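Long-range contacts in serine-rich Repeat Adhesion Glycoprotein (Srr1) (PDB 4MBO), which binds fibrinogen, probably as a surface adhesin through which Streptococcus agalactiae attaches to its host: residues Pro32-Asp38 / Glu154-Asn159; Asp26-Ser30 / Glu41-Leu45; Tyr189-Ile193 / Leu240-Met244. All blocks are in the same frame, centred on the assembly; numbering follows the deposited sequence.

Contact 1 of 3, residues Pro32-Asp38 / Glu154-Asn159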
loop_
_atom_site.group_PDB
_atom_site.type_symbol
_atom_site.label_atom_id
_atom_site.label_comp_id
_atom_site.label_asym_id
_atom_site.label_seq_id
_atom_site.Cartn_x
_atom_site.Cartn_y
_atom_site.Cartn_z
ATOM N N PRO A 32 17.939 -8.879 -2.277
ATOM C CA PRO A 32 18.357 -7.812 -1.351
ATOM C C PRO A 32 18.898 -6.618 -2.124
ATOM O O PRO A 32 19.641 -6.792 -3.086
ATOM C CB PRO A 32 19.396 -8.509 -0.474
ATOM C CG PRO A 32 18.937 -9.933 -0.470
ATOM C CD PRO A 32 18.465 -10.192 -1.862
ATOM N N GLY A 33 18.481 -5.413 -1.735
ATOM C CA GLY A 33 18.841 -4.204 -2.450
ATOM C C GLY A 33 17.622 -3.551 -3.074
ATOM O O GLY A 33 17.665 -2.372 -3.429
ATOM N N THR A 34 16.558 -4.346 -3.284
ATOM C CA THR A 34 15.311 -3.852 -3.890
ATOM C C THR A 34 14.098 -4.411 -3.136
ATOM O O THR A 34 14.016 -5.627 -2.902
ATOM C CB THR A 34 15.165 -4.310 -5.359
ATOM O OG1 THR A 34 16.278 -3.852 -6.144
ATOM C CG2 THR A 34 13.911 -3.761 -5.972
ATOM N N VAL A 35 13.173 -3.539 -2.710
ATOM C CA VAL A 35 11.910 -3.997 -2.115
ATOM C C VAL A 35 10.848 -3.968 -3.208
ATOM O O VAL A 35 10.523 -2.904 -3.748
ATOM C CB VAL A 35 11.442 -3.104 -0.938
ATOM C CG1 VAL A 35 10.147 -3.630 -0.333
ATOM C CG2 VAL A 35 12.478 -3.046 0.151
ATOM N N LYS A 36 10.312 -5.137 -3.528
ATOM C CA LYS A 36 9.278 -5.286 -4.570
ATOM C C LYS A 36 7.907 -5.173 -3.927
ATOM O O LYS A 36 7.344 -6.155 -3.446
ATOM C CB LYS A 36 9.449 -6.627 -5.283
ATOM C CG LYS A 36 10.822 -6.790 -5.918
ATOM C CD LYS A 36 11.000 -8.152 -6.585
ATOM C CE LYS A 36 12.438 -8.404 -7.030
ATOM N NZ LYS A 36 12.690 -9.850 -7.318
ATOM N N LEU A 37 7.345 -3.969 -3.984
ATOM C CA LEU A 37 6.065 -3.703 -3.316
ATOM C C LEU A 37 4.863 -4.278 -4.041
ATOM O O LEU A 37 3.759 -4.230 -3.514
ATOM C CB LEU A 37 5.881 -2.213 -3.043
ATOM C CG LEU A 37 6.792 -1.647 -1.965
ATOM C CD1 LEU A 37 6.572 -0.151 -1.804
ATOM C CD2 LEU A 37 6.596 -2.328 -0.594
ATOM N N ASP A 38 5.062 -4.807 -5.243
ATOM C CA ASP A 38 3.992 -5.493 -5.962
ATOM C C ASP A 38 4.222 -7.020 -5.986
ATOM O O ASP A 38 3.545 -7.761 -6.696
ATOM C CB ASP A 38 3.816 -4.905 -7.358
ATOM C CG ASP A 38 3.142 -3.556 -7.319
ATOM O OD1 ASP A 38 2.234 -3.393 -6.463
ATOM O OD2 ASP A 38 3.446 -2.695 -8.155
ATOM N N GLU A 154 17.651 0.515 0.206
ATOM C CA GLU A 154 16.993 -0.332 -0.786
ATOM C C GLU A 154 16.337 0.489 -1.858
ATOM O O GLU A 154 15.772 1.549 -1.547
ATOM C CB GLU A 154 15.812 -1.135 -0.172
ATOM C CG GLU A 154 16.069 -1.890 1.109
ATOM C CD GLU A 154 16.856 -3.143 0.938
ATOM O OE1 GLU A 154 17.052 -3.605 -0.209
ATOM O OE2 GLU A 154 17.359 -3.668 1.970
ATOM N N ARG A 155 16.384 0.020 -3.103
ATOM C CA ARG A 155 15.531 0.601 -4.117
ATOM C C ARG A 155 14.102 0.117 -3.818
ATOM O O ARG A 155 13.899 -0.906 -3.156
ATOM C CB ARG A 155 15.925 0.096 -5.516
ATOM C CG ARG A 155 17.307 0.473 -5.915
ATOM C CD ARG A 155 17.638 -0.073 -7.312
ATOM N NE ARG A 155 19.073 -0.018 -7.460
ATOM C CZ ARG A 155 19.896 -0.921 -6.926
ATOM N NH1 ARG A 155 21.203 -0.790 -7.083
ATOM N NH2 ARG A 155 19.411 -1.948 -6.218
ATOM N N VAL A 156 13.126 0.833 -4.341
ATOM C CA VAL A 156 11.721 0.460 -4.195
ATOM C C VAL A 156 11.174 0.268 -5.601
ATOM O O VAL A 156 11.297 1.142 -6.428
ATOM C CB VAL A 156 10.949 1.517 -3.415
ATOM C CG1 VAL A 156 9.469 1.178 -3.384
ATOM C CG2 VAL A 156 11.527 1.614 -2.006
ATOM N N GLN A 157 10.574 -0.880 -5.843
ATOM C CA GLN A 157 10.072 -1.183 -7.167
ATOM C C GLN A 157 8.604 -1.522 -7.164
ATOM O O GLN A 157 8.124 -2.232 -6.299
ATOM C CB GLN A 157 10.862 -2.380 -7.717
ATOM C CG GLN A 157 10.317 -2.985 -8.989
ATOM C CD GLN A 157 11.172 -4.143 -9.456
ATOM O OE1 GLN A 157 12.309 -3.955 -9.849
ATOM N NE2 GLN A 157 10.621 -5.340 -9.405
ATOM N N TYR A 158 7.909 -0.990 -8.159
ATOM C CA TYR A 158 6.521 -1.297 -8.412
ATOM C C TYR A 158 6.451 -1.858 -9.838
ATOM O O TYR A 158 7.349 -1.649 -10.666
ATOM C CB TYR A 158 5.674 -0.050 -8.372
ATOM C CG TYR A 158 5.562 0.622 -7.025
ATOM C CD1 TYR A 158 4.580 0.250 -6.125
ATOM C CD2 TYR A 158 6.413 1.674 -6.668
ATOM C CE1 TYR A 158 4.453 0.868 -4.874
ATOM C CE2 TYR A 158 6.299 2.297 -5.438
ATOM C CZ TYR A 158 5.302 1.915 -4.558
ATOM O OH TYR A 158 5.171 2.502 -3.323
ATOM N N ASN A 159 5.430 -2.655 -10.111
ATOM C CA ASN A 159 5.281 -3.185 -11.455
ATOM C C ASN A 159 4.955 -2.132 -12.494
ATOM O O ASN A 159 4.338 -1.108 -12.182
ATOM C CB ASN A 159 4.188 -4.236 -11.483
ATOM C CG ASN A 159 4.643 -5.558 -10.926
ATOM O OD1 ASN A 159 5.850 -5.814 -10.766
ATOM N ND2 ASN A 159 3.693 -6.409 -10.634
HETATM O O HOH W 1 7.242 -5.169 -7.275
#
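Thr34, Val35 and Lys36 pair in parallel register with Arg155, Val156 and Gln157, which adds the edge strand 34-36 to strand 148-157 of a mixed sheet that is otherwise antiparallel. A first strand paired in parallel with the last is consistent with the A'-to-G pairing of Ig-like folds. Four hydrogen bonds make the ladder: Arg155 N to Gly33 O (2.7 Å), Val35 N to Arg155 O (2.8 Å), Gln157 N to Val35 O (2.9 Å) and Leu37 N to Gln157 O (3.0 Å). Glu154, bent at chi2 (-75°), brings OE1 back to Gly33 N in a weak bond of 2.8 Å. Asp38 OD2 takes the N-H of Asn159 with its anti lone pair (2.8 Å) and lies at the edge of the Tyr158 ring, in its plane, while OD1 turns to Arg176 and Tyr314. A water bridges the segments beyond the last strand pair, accepting from Asp38 N and donating to Gln157 O.

Apolar contacts gather on the Val35 and Val156 face. Leu37 runs alongside Tyr158, and its CD1 lies 3.4 Å from Tyr158 OH and 3.6 Å from Val156 CG1; that hydroxyl is bonded to Ile131 O. On the other face Thr34 CG2 rests on Gln157 CB. Two N-H groups just outside the ladder, those of Gly33 (weakly) and Asn159, are met by acidic side chains, and the charge of Asp38 is probably balanced by Arg176.

Contact 2 of 3, residues Asp26-Ser30 / Glu41-Leu45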
loop_
_atom_site.group_PDB
_atom_site.type_symbol
_atom_site.label_atom_id
_atom_site.label_comp_id
_atom_site.label_asym_id
_atom_site.label_seq_id
_atom_site.Cartn_x
_atom_site.Cartn_y
_atom_site.Cartn_z
ATOM N N ASP A 26 16.893 -7.200 5.643
ATOM C CA ASP A 26 16.250 -7.471 4.351
ATOM C C ASP A 26 16.492 -8.901 3.842
ATOM O O ASP A 26 16.442 -9.150 2.655
ATOM C CB ASP A 26 16.717 -6.445 3.304
ATOM C CG ASP A 26 18.166 -6.612 2.835
ATOM O OD1 ASP A 26 18.926 -7.471 3.339
ATOM O OD2 ASP A 26 18.568 -5.828 1.920
ATOM N N ASN A 27 16.738 -9.805 4.769
ATOM C CA ASN A 27 17.018 -11.189 4.420
ATOM C C ASN A 27 15.878 -11.854 3.647
ATOM O O ASN A 27 16.126 -12.702 2.774
ATOM C CB ASN A 27 17.312 -11.972 5.702
ATOM C CG ASN A 27 18.496 -11.407 6.466
ATOM O OD1 ASN A 27 19.270 -10.609 5.933
ATOM N ND2 ASN A 27 18.642 -11.814 7.716
ATOM N N THR A 28 14.643 -11.433 3.924
ATOM C CA THR A 28 13.458 -12.075 3.335
ATOM C C THR A 28 13.199 -11.589 1.885
ATOM O O THR A 28 12.398 -12.183 1.170
ATOM C CB THR A 28 12.196 -11.952 4.220
ATOM O OG1 THR A 28 11.709 -10.605 4.263
ATOM C CG2 THR A 28 12.491 -12.440 5.624
ATOM N N LEU A 29 13.896 -10.542 1.442
ATOM C CA LEU A 29 13.711 -10.045 0.077
ATOM C C LEU A 29 14.251 -11.065 -0.931
ATOM O O LEU A 29 15.273 -11.715 -0.685
ATOM C CB LEU A 29 14.465 -8.725 -0.137
ATOM C CG LEU A 29 14.073 -7.505 0.699
ATOM C CD1 LEU A 29 14.918 -6.303 0.273
ATOM C CD2 LEU A 29 12.592 -7.204 0.557
ATOM N N SER A 30 13.583 -11.194 -2.067
ATOM C CA SER A 30 14.043 -12.102 -3.112
ATOM C C SER A 30 15.393 -11.656 -3.670
ATOM O O SER A 30 16.246 -12.491 -3.989
ATOM C CB SER A 30 13.005 -12.195 -4.251
ATOM O OG SER A 30 12.736 -10.923 -4.828
ATOM N N GLU A 41 6.661 -7.789 -0.729
ATOM C CA GLU A 41 7.907 -7.737 0.051
ATOM C C GLU A 41 7.907 -6.607 1.095
ATOM O O GLU A 41 7.182 -5.613 0.973
ATOM C CB GLU A 41 9.115 -7.587 -0.872
ATOM C CG GLU A 41 9.351 -8.838 -1.700
ATOM C CD GLU A 41 10.655 -8.857 -2.462
ATOM O OE1 GLU A 41 11.273 -7.781 -2.669
ATOM O OE2 GLU A 41 11.055 -9.984 -2.857
ATOM N N ASN A 42 8.754 -6.756 2.121
ATOM C CA ASN A 42 8.872 -5.785 3.175
ATOM C C ASN A 42 10.212 -5.987 3.845
ATOM O O ASN A 42 10.944 -6.947 3.518
ATOM C CB ASN A 42 7.700 -5.894 4.183
ATOM C CG ASN A 42 7.574 -7.268 4.802
ATOM O OD1 ASN A 42 6.738 -8.070 4.371
ATOM N ND2 ASN A 42 8.423 -7.583 5.771
ATOM N N LEU A 43 10.544 -5.055 4.715
ATOM C CA LEU A 43 11.746 -5.126 5.549
ATOM C C LEU A 43 11.338 -5.639 6.909
ATOM O O LEU A 43 10.148 -5.812 7.193
ATOM C CB LEU A 43 12.380 -3.753 5.678
ATOM C CG LEU A 43 12.852 -3.144 4.352
ATOM C CD1 LEU A 43 13.278 -1.690 4.539
ATOM C CD2 LEU A 43 13.955 -3.976 3.709
ATOM N N VAL A 44 12.324 -5.923 7.762
ATOM C CA VAL A 44 12.039 -6.400 9.097
ATOM C C VAL A 44 12.783 -5.525 10.116
ATOM O O VAL A 44 13.981 -5.254 9.976
ATOM C CB VAL A 44 12.454 -7.889 9.270
ATOM C CG1 VAL A 44 12.203 -8.309 10.712
ATOM C CG2 VAL A 44 11.611 -8.781 8.337
ATOM N N LEU A 45 12.047 -5.069 11.104
ATOM C CA LEU A 45 12.590 -4.307 12.219
ATOM C C LEU A 45 12.659 -5.174 13.464
ATOM O O LEU A 45 11.688 -5.848 13.822
ATOM C CB LEU A 45 11.667 -3.130 12.517
ATOM C CG LEU A 45 11.956 -2.318 13.795
ATOM C CD1 LEU A 45 13.323 -1.652 13.703
ATOM C CD2 LEU A 45 10.864 -1.285 14.020
HETATM O O HOH W 2 9.783 -9.643 2.176
HETATM O O HOH W 3 13.082 -8.553 4.572
#
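Glu41 stretches toward Ser30 because its CG lies anti to the carbonyl carbon (chi1 -69°) and the chain beyond is extended (chi2 -170°), while Ser30 holds OG between its own N and carbonyl carbon (chi1 58°), on the side of that carboxylate. Glu41 OE2 consequently receives two bonds from one residue: Ser30 OG at 2.8 Å, close to the carboxylate plane on the syn side, and Ser30 N at 2.9 Å, from well above the plane. The other oxygen, OE1, accepts from Lys36 N, and Ser30 OG is in turn met by Lys36 NZ. Residues 26-29 form a type I beta turn, closed by Leu29 N to Asp26 O at 3.1 Å, in the loop that leaves strand 20-25; the partner segment leads into strand 43-51, the next strand of the same antiparallel sheet in the Ig-like domain. Leu29 crosses the Glu41 chain at a slant, its CD2 3.4 Å from Asn42 O. Asp26 CB packs on Leu43 CD2 at 3.7 Å. A water bonded to Thr28 OG1 accepts from Asn42 N at 3.1 Å. Asn42 ND2 donates to Leu43 O from above the carbonyl plane, which helps orient a side chain about 4 Å from a bound calcium ion.

Contact 3 of 3, residues Tyr189-Ile193 / Leu240-Met244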
loop_
_atom_site.group_PDB
_atom_site.type_symbol
_atom_site.label_atom_id
_atom_site.label_comp_id
_atom_site.label_asym_id
_atom_site.label_seq_id
_atom_site.Cartn_x
_atom_site.Cartn_y
_atom_site.Cartn_z
ATOM N N TYR A 189 -9.311 -1.409 -4.881
ATOM C CA TYR A 189 -8.666 -1.846 -6.095
ATOM C C TYR A 189 -8.730 -0.693 -7.070
ATOM O O TYR A 189 -9.822 -0.286 -7.514
ATOM C CB TYR A 189 -9.426 -3.093 -6.643
ATOM C CG TYR A 189 -8.925 -3.589 -7.986
ATOM C CD1 TYR A 189 -7.689 -4.199 -8.106
ATOM C CD2 TYR A 189 -9.698 -3.472 -9.131
ATOM C CE1 TYR A 189 -7.223 -4.682 -9.319
ATOM C CE2 TYR A 189 -9.243 -3.951 -10.341
ATOM C CZ TYR A 189 -8.015 -4.561 -10.441
ATOM O OH TYR A 189 -7.528 -5.030 -11.660
ATOM N N ILE A 190 -7.576 -0.212 -7.454
ATOM C CA ILE A 190 -7.486 0.943 -8.329
ATOM C C ILE A 190 -6.903 0.585 -9.685
ATOM O O ILE A 190 -5.932 -0.180 -9.784
ATOM C CB ILE A 190 -6.667 2.060 -7.674
ATOM C CG1 ILE A 190 -7.336 2.477 -6.377
ATOM C CG2 ILE A 190 -6.566 3.261 -8.624
ATOM C CD1 ILE A 190 -6.722 3.686 -5.709
ATOM N N THR A 191 -7.533 1.125 -10.735
ATOM C CA THR A 191 -7.129 0.923 -12.086
ATOM C C THR A 191 -6.707 2.232 -12.722
ATOM O O THR A 191 -7.456 3.229 -12.651
ATOM C CB THR A 191 -8.291 0.323 -12.921
ATOM O OG1 THR A 191 -8.664 -0.956 -12.361
ATOM C CG2 THR A 191 -7.844 0.075 -14.339
ATOM N N GLN A 192 -5.517 2.241 -13.322
ATOM C CA GLN A 192 -5.051 3.396 -14.091
ATOM C C GLN A 192 -5.227 3.083 -15.571
ATOM O O GLN A 192 -4.736 2.067 -16.069
ATOM C CB GLN A 192 -3.607 3.716 -13.829
ATOM C CG GLN A 192 -3.334 4.127 -12.397
ATOM C CD GLN A 192 -1.847 4.250 -12.122
ATOM O OE1 GLN A 192 -1.020 3.558 -12.756
ATOM N NE2 GLN A 192 -1.493 5.090 -11.154
ATOM N N ILE A 193 -5.958 3.956 -16.257
ATOM C CA ILE A 193 -6.191 3.849 -17.688
ATOM C C ILE A 193 -5.267 4.887 -18.337
ATOM O O ILE A 193 -5.320 6.068 -18.030
ATOM C CB ILE A 193 -7.669 4.108 -18.029
ATOM C CG1 ILE A 193 -8.545 2.959 -17.494
ATOM C CG2 ILE A 193 -7.904 4.309 -19.515
ATOM C CD1 ILE A 193 -9.096 3.215 -16.139
ATOM N N LEU A 240 0.188 10.826 -11.843
ATOM C CA LEU A 240 -0.048 9.488 -11.332
ATOM C C LEU A 240 1.187 8.913 -10.632
ATOM O O LEU A 240 2.328 9.107 -11.082
ATOM C CB LEU A 240 -0.432 8.539 -12.460
ATOM C CG LEU A 240 -1.721 8.896 -13.206
ATOM C CD1 LEU A 240 -1.859 7.933 -14.373
ATOM C CD2 LEU A 240 -2.958 8.844 -12.331
ATOM N N THR A 241 0.945 8.207 -9.538
ATOM C CA THR A 241 2.003 7.491 -8.832
ATOM C C THR A 241 1.926 6.013 -9.251
ATOM O O THR A 241 0.990 5.585 -9.939
ATOM C CB THR A 241 1.809 7.593 -7.296
ATOM O OG1 THR A 241 0.567 6.950 -6.934
ATOM C CG2 THR A 241 1.845 9.031 -6.862
ATOM N N ASP A 242 2.898 5.211 -8.835
ATOM C CA ASP A 242 2.899 3.794 -9.113
ATOM C C ASP A 242 2.187 3.016 -7.986
ATOM O O ASP A 242 1.612 1.945 -8.207
ATOM C CB ASP A 242 4.342 3.298 -9.288
ATOM C CG ASP A 242 5.084 3.956 -10.471
ATOM O OD1 ASP A 242 4.432 4.278 -11.505
ATOM O OD2 ASP A 242 6.307 4.147 -10.359
ATOM N N SER A 243 2.238 3.528 -6.746
ATOM C CA SER A 243 1.518 2.860 -5.650
ATOM C C SER A 243 0.025 3.090 -5.705
ATOM O O SER A 243 -0.734 2.315 -5.141
ATOM C CB SER A 243 1.985 3.362 -4.284
ATOM O OG SER A 243 1.560 4.698 -4.113
ATOM N N MET A 244 -0.390 4.164 -6.379
ATOM C CA MET A 244 -1.775 4.548 -6.484
ATOM C C MET A 244 -2.369 5.030 -5.168
ATOM O O MET A 244 -3.563 5.275 -5.093
ATOM C CB MET A 244 -2.623 3.441 -7.113
ATOM C CG MET A 244 -1.998 2.844 -8.340
ATOM S SD MET A 244 -3.177 1.855 -9.277
ATOM C CE MET A 244 -2.083 1.136 -10.486
#
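Met244 and Gln192 bury the most surface in this contact and approach each other from opposite directions, with Ile190 beside them. Strand 186-202, in an antiparallel sheet of the C-terminal fibrinogen-binding adhesin region, here receives the loop between strands 229-235 and 254-255 against one of its faces. Ile190 and Gln192, two residues apart, both point toward that loop, as alternation along a beta strand requires.

Gln192 supplies the polar link. With CG anti to the carbonyl carbon (chi1 -64°) and the chain extended beyond it, the amide is carried over to the loop, where NE2 donates to Thr241 O at 2.8 Å. The bond is fairly straight, 161° at the hydrogen, and Thr241 O lies close to the amide plane. The second amide atom, OE1, accepts from Arg174 NH2, so both ends of this buried group have partners and its rotation is set. Leu240 CB lies 3.8 Å from Gln192 NE2.

Met244 brings the apolar half. Its extended side chain runs past Ile190 in the opposite sense, putting SD 3.7 Å from Ile190 CG2 and 3.5 Å from Ile190 O, while the terminal methyl CE lies 3.5 Å from Gln192 CD. The residue adopts a left-handed backbone conformation at the end of an ST motif: Thr241 OG1 accepts from Met244 N at 3.0 Å and also bonds to Gln246. With the turn in this shape, the Thr241 carbonyl and the Met244 side chain both face the strand. Ile190 in addition meets Val285 and Leu287 of strand 283-290 and Tyr248 of the loop, and at its tip CD1 lies 3.6 Å from Met244 O.

How the contacts relate
From the N terminus, contact 2 comes first, closing the excursion of residues 31-40 between the turn after strand 20-25 and the start of strand 43-51. Contact 1 crosses it: residues 32-38 lie within that excursion and 154-159 arrives much later. Contact 1 adds the excursion to the edge of the mixed sheet, while contact 2 holds its ends to the four-stranded one. The two meet where Asp26 OD2 lies 2.5 Å from Glu154 OE2, so one acid probably carries a proton. Contact 3 follows in series, closing the loop of residues 194-239. Tyr158 packs against Asp242 and Ser243, joining the end of strand 148-157 to the adhesin region; contact 2 stays about 12 Å, nearest atoms, from contact 3.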